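Dihydroorotase (Saccharomyces cerevisiae S288C, PDB 6L0A) catalyses the reversible, zinc-dependent interconversion of N-carbamoyl-L-aspartate and dihydroorotate in the de novo synthesis of pyrimidines. Local coordinates at residues I5-M13 with L300-I309. Residues are numbered along the deposited sequence; the frame is centred on the assembly and turned at random.
Sequences IDLGLTCDM and LKGFVSDFGI
With its OG anti to the backbone N (chi1 -177°), Ser305 reaches the carbonyl O of Leu9, while Cys11 sets SG between its own N and carbonyl carbon (chi1 47°), against the helix backbone. The hydrogen bond from Ser305 OG to Leu9 O, modelled at 2.4 Å, is shorter than such bonds normally are, so its exact length is doubtful. The helix widens into a pi-type turn over 302-306, and there Val304 O accepts a second bond from Cys11 N, 2.9 Å long and nearly straight at 163°. Cys11 SG lies 3.8 Å from Gly308 CA, where a side chain on the glycine would clash. Toward the start of the helix, Leu7 CD2 packs 3.8 Å from Leu300 CD2, the two side chains crossing obliquely. Lys301 lays CE 3.6 Å from Leu7 O and bends at its end to bring NZ to Asp306 OD1, a 2.8 Å salt bridge on the syn lone pair. Shortening Lys301 to an alanine is likely to leave Asp306 without this charge partner. Helix 300-312 thus spans the break between strand 4-8, which pairs with strand 324-328 through a classic bulge at Leu7 and Gly8, and strand 11-15 of the metal-binding barrel, with helix 283-293 packed against Leu7 and Leu300.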
loop_
_atom_site.group_PDB
_atom_site.type_symbol
_atom_site.label_atom_id
_atom_site.label_comp_id
_atom_site.label_asym_id
_atom_site.label_seq_id
_atom_site.Cartn_x
_atom_site.Cartn_y
_atom_site.Cartn_z
ATOM N N ILE C 5 -26.737 25.599 -0.607
ATOM C CA ILE C 5 -25.690 26.356 -1.282
ATOM C C ILE C 5 -25.883 26.196 -2.783
ATOM O O ILE C 5 -26.007 25.072 -3.284
ATOM C CB ILE C 5 -24.274 25.903 -0.870
ATOM C CG1 ILE C 5 -24.105 25.963 0.653
ATOM C CG2 ILE C 5 -23.229 26.755 -1.568
ATOM C CD1 ILE C 5 -22.681 25.712 1.118
ATOM N N ASP C 6 -25.941 27.317 -3.489
ATOM C CA ASP C 6 -26.136 27.333 -4.931
ATOM C C ASP C 6 -24.755 27.265 -5.561
ATOM O O ASP C 6 -24.013 28.253 -5.567
ATOM C CB ASP C 6 -26.895 28.590 -5.358
ATOM C CG ASP C 6 -27.313 28.564 -6.820
ATOM O OD1 ASP C 6 -26.620 27.928 -7.648
ATOM O OD2 ASP C 6 -28.342 29.199 -7.142
ATOM N N LEU C 7 -24.401 26.093 -6.074
ATOM C CA LEU C 7 -23.086 25.896 -6.665
ATOM C C LEU C 7 -23.062 26.184 -8.162
ATOM O O LEU C 7 -21.982 26.180 -8.767
ATOM C CB LEU C 7 -22.602 24.468 -6.393
ATOM C CG LEU C 7 -22.346 24.165 -4.910
ATOM C CD1 LEU C 7 -22.005 22.697 -4.691
ATOM C CD2 LEU C 7 -21.246 25.055 -4.353
ATOM N N GLY C 8 -24.220 26.426 -8.772
ATOM C CA GLY C 8 -24.238 26.817 -10.173
ATOM C C GLY C 8 -23.828 25.688 -11.098
ATOM O O GLY C 8 -24.261 24.533 -10.959
ATOM N N LEU C 9 -23.001 26.035 -12.087
ATOM C CA LEU C 9 -22.547 25.075 -13.095
ATOM C C LEU C 9 -21.264 24.438 -12.571
ATOM O O LEU C 9 -20.167 24.954 -12.756
ATOM C CB LEU C 9 -22.328 25.759 -14.439
ATOM C CG LEU C 9 -23.521 26.563 -14.951
ATOM C CD1 LEU C 9 -23.146 27.380 -16.175
ATOM C CD2 LEU C 9 -24.695 25.636 -15.240
ATOM N N THR C 10 -21.417 23.313 -11.893
ATOM C CA THR C 10 -20.293 22.592 -11.311
ATOM C C THR C 10 -19.500 21.863 -12.392
ATOM O O THR C 10 -20.062 21.385 -13.381
ATOM C CB THR C 10 -20.809 21.576 -10.298
ATOM O OG1 THR C 10 -21.883 20.845 -10.894
ATOM C CG2 THR C 10 -21.323 22.274 -9.045
ATOM N N CYS C 11 -18.186 21.733 -12.176
ATOM C CA CYS C 11 -17.358 20.992 -13.118
ATOM C C CYS C 11 -16.471 19.986 -12.389
ATOM O O CYS C 11 -15.912 20.269 -11.324
ATOM C CB CYS C 11 -16.478 21.906 -13.964
ATOM S SG CYS C 11 -15.577 23.167 -13.092
ATOM N N ASP C 12 -16.341 18.815 -12.996
ATOM C CA ASP C 12 -15.378 17.792 -12.592
ATOM C C ASP C 12 -14.424 17.644 -13.769
ATOM O O ASP C 12 -14.788 17.100 -14.819
ATOM C CB ASP C 12 -16.089 16.484 -12.249
ATOM C CG ASP C 12 -15.128 15.354 -11.943
ATOM O OD1 ASP C 12 -13.895 15.568 -11.999
ATOM O OD2 ASP C 12 -15.622 14.251 -11.649
ATOM N N MET C 13 -13.213 18.155 -13.613
ATOM C CA MET C 13 -12.306 18.224 -14.749
ATOM C C MET C 13 -11.418 16.985 -14.880
ATOM O O MET C 13 -10.325 17.069 -15.461
ATOM C CB MET C 13 -11.484 19.507 -14.663
ATOM C CG MET C 13 -12.360 20.779 -14.868
ATOM S SD MET C 13 -13.566 20.645 -16.222
ATOM C CE MET C 13 -13.938 22.394 -16.484
ATOM N N LEU C 300 -16.331 26.754 -1.460
ATOM C CA LEU C 300 -16.686 25.554 -2.204
ATOM C C LEU C 300 -16.998 25.874 -3.656
ATOM O O LEU C 300 -16.536 25.170 -4.562
ATOM C CB LEU C 300 -17.877 24.857 -1.552
ATOM C CG LEU C 300 -18.320 23.569 -2.238
ATOM C CD1 LEU C 300 -17.198 22.525 -2.156
ATOM C CD2 LEU C 300 -19.609 23.015 -1.643
ATOM N N LYS C 301 -17.770 26.938 -3.903
ATOM C CA LYS C 301 -18.172 27.242 -5.272
ATOM C C LYS C 301 -16.962 27.503 -6.159
ATOM O O LYS C 301 -16.952 27.130 -7.336
ATOM C CB LYS C 301 -19.124 28.440 -5.295
ATOM C CG LYS C 301 -19.502 28.877 -6.705
ATOM C CD LYS C 301 -20.907 29.450 -6.762
ATOM C CE LYS C 301 -21.350 29.657 -8.208
ATOM N NZ LYS C 301 -20.432 30.613 -8.892
ATOM N N GLY C 302 -15.932 28.146 -5.617
ATOM C CA GLY C 302 -14.730 28.357 -6.402
ATOM C C GLY C 302 -14.061 27.049 -6.778
ATOM O O GLY C 302 -13.664 26.852 -7.930
ATOM N N PHE C 303 -13.985 26.116 -5.825
ATOM C CA PHE C 303 -13.228 24.885 -6.040
ATOM C C PHE C 303 -13.937 23.945 -7.010
ATOM O O PHE C 303 -13.275 23.268 -7.805
ATOM C CB PHE C 303 -12.973 24.188 -4.702
ATOM C CG PHE C 303 -12.239 22.877 -4.833
ATOM C CD1 PHE C 303 -10.889 22.853 -5.143
ATOM C CD2 PHE C 303 -12.897 21.684 -4.642
ATOM C CE1 PHE C 303 -10.207 21.639 -5.280
ATOM C CE2 PHE C 303 -12.227 20.466 -4.761
ATOM C CZ PHE C 303 -10.880 20.454 -5.084
ATOM N N VAL C 304 -15.272 23.890 -6.973
ATOM C CA VAL C 304 -16.033 22.957 -7.799
ATOM C C VAL C 304 -16.758 23.628 -8.956
ATOM O O VAL C 304 -17.516 22.948 -9.660
ATOM C CB VAL C 304 -17.035 22.135 -6.968
ATOM C CG1 VAL C 304 -16.317 21.359 -5.853
ATOM C CG2 VAL C 304 -18.126 23.038 -6.389
ATOM N N SER C 305 -16.570 24.930 -9.173
ATOM C CA SER C 305 -17.207 25.535 -10.337
ATOM C C SER C 305 -16.388 26.670 -10.940
ATOM O O SER C 305 -15.971 26.572 -12.095
ATOM C CB SER C 305 -18.611 26.043 -9.996
ATOM O OG SER C 305 -19.242 26.560 -11.162
ATOM N N ASP C 306 -16.141 27.740 -10.176
ATOM C CA ASP C 306 -15.564 28.955 -10.757
ATOM C C ASP C 306 -14.219 28.687 -11.427
ATOM O O ASP C 306 -13.993 29.089 -12.577
ATOM C CB ASP C 306 -15.393 30.037 -9.682
ATOM C CG ASP C 306 -16.700 30.419 -9.007
ATOM O OD1 ASP C 306 -17.783 30.022 -9.489
ATOM O OD2 ASP C 306 -16.628 31.114 -7.972
ATOM N N PHE C 307 -13.298 28.031 -10.713
ATOM C CA PHE C 307 -11.908 27.997 -11.160
ATOM C C PHE C 307 -11.724 27.072 -12.356
ATOM O O PHE C 307 -10.937 27.374 -13.261
ATOM C CB PHE C 307 -10.997 27.586 -10.002
ATOM C CG PHE C 307 -10.985 28.581 -8.867
ATOM C CD1 PHE C 307 -11.090 29.945 -9.125
ATOM C CD2 PHE C 307 -10.889 28.157 -7.551
ATOM C CE1 PHE C 307 -11.078 30.868 -8.081
ATOM C CE2 PHE C 307 -10.884 29.068 -6.514
ATOM C CZ PHE C 307 -10.977 30.426 -6.777
ATOM N N GLY C 308 -12.444 25.953 -12.391
ATOM C CA GLY C 308 -12.347 25.069 -13.547
ATOM C C GLY C 308 -12.969 25.681 -14.785
ATOM O O GLY C 308 -12.410 25.596 -15.882
ATOM N N ILE C 309 -14.135 26.311 -14.625
ATOM C CA ILE C 309 -14.762 27.015 -15.742
ATOM C C ILE C 309 -13.830 28.091 -16.291
ATOM O O ILE C 309 -13.689 28.249 -17.510
ATOM C CB ILE C 309 -16.116 27.600 -15.296
ATOM C CG1 ILE C 309 -17.186 26.507 -15.333
ATOM C CG2 ILE C 309 -16.505 28.802 -16.165
ATOM C CD1 ILE C 309 -18.498 26.899 -14.685
#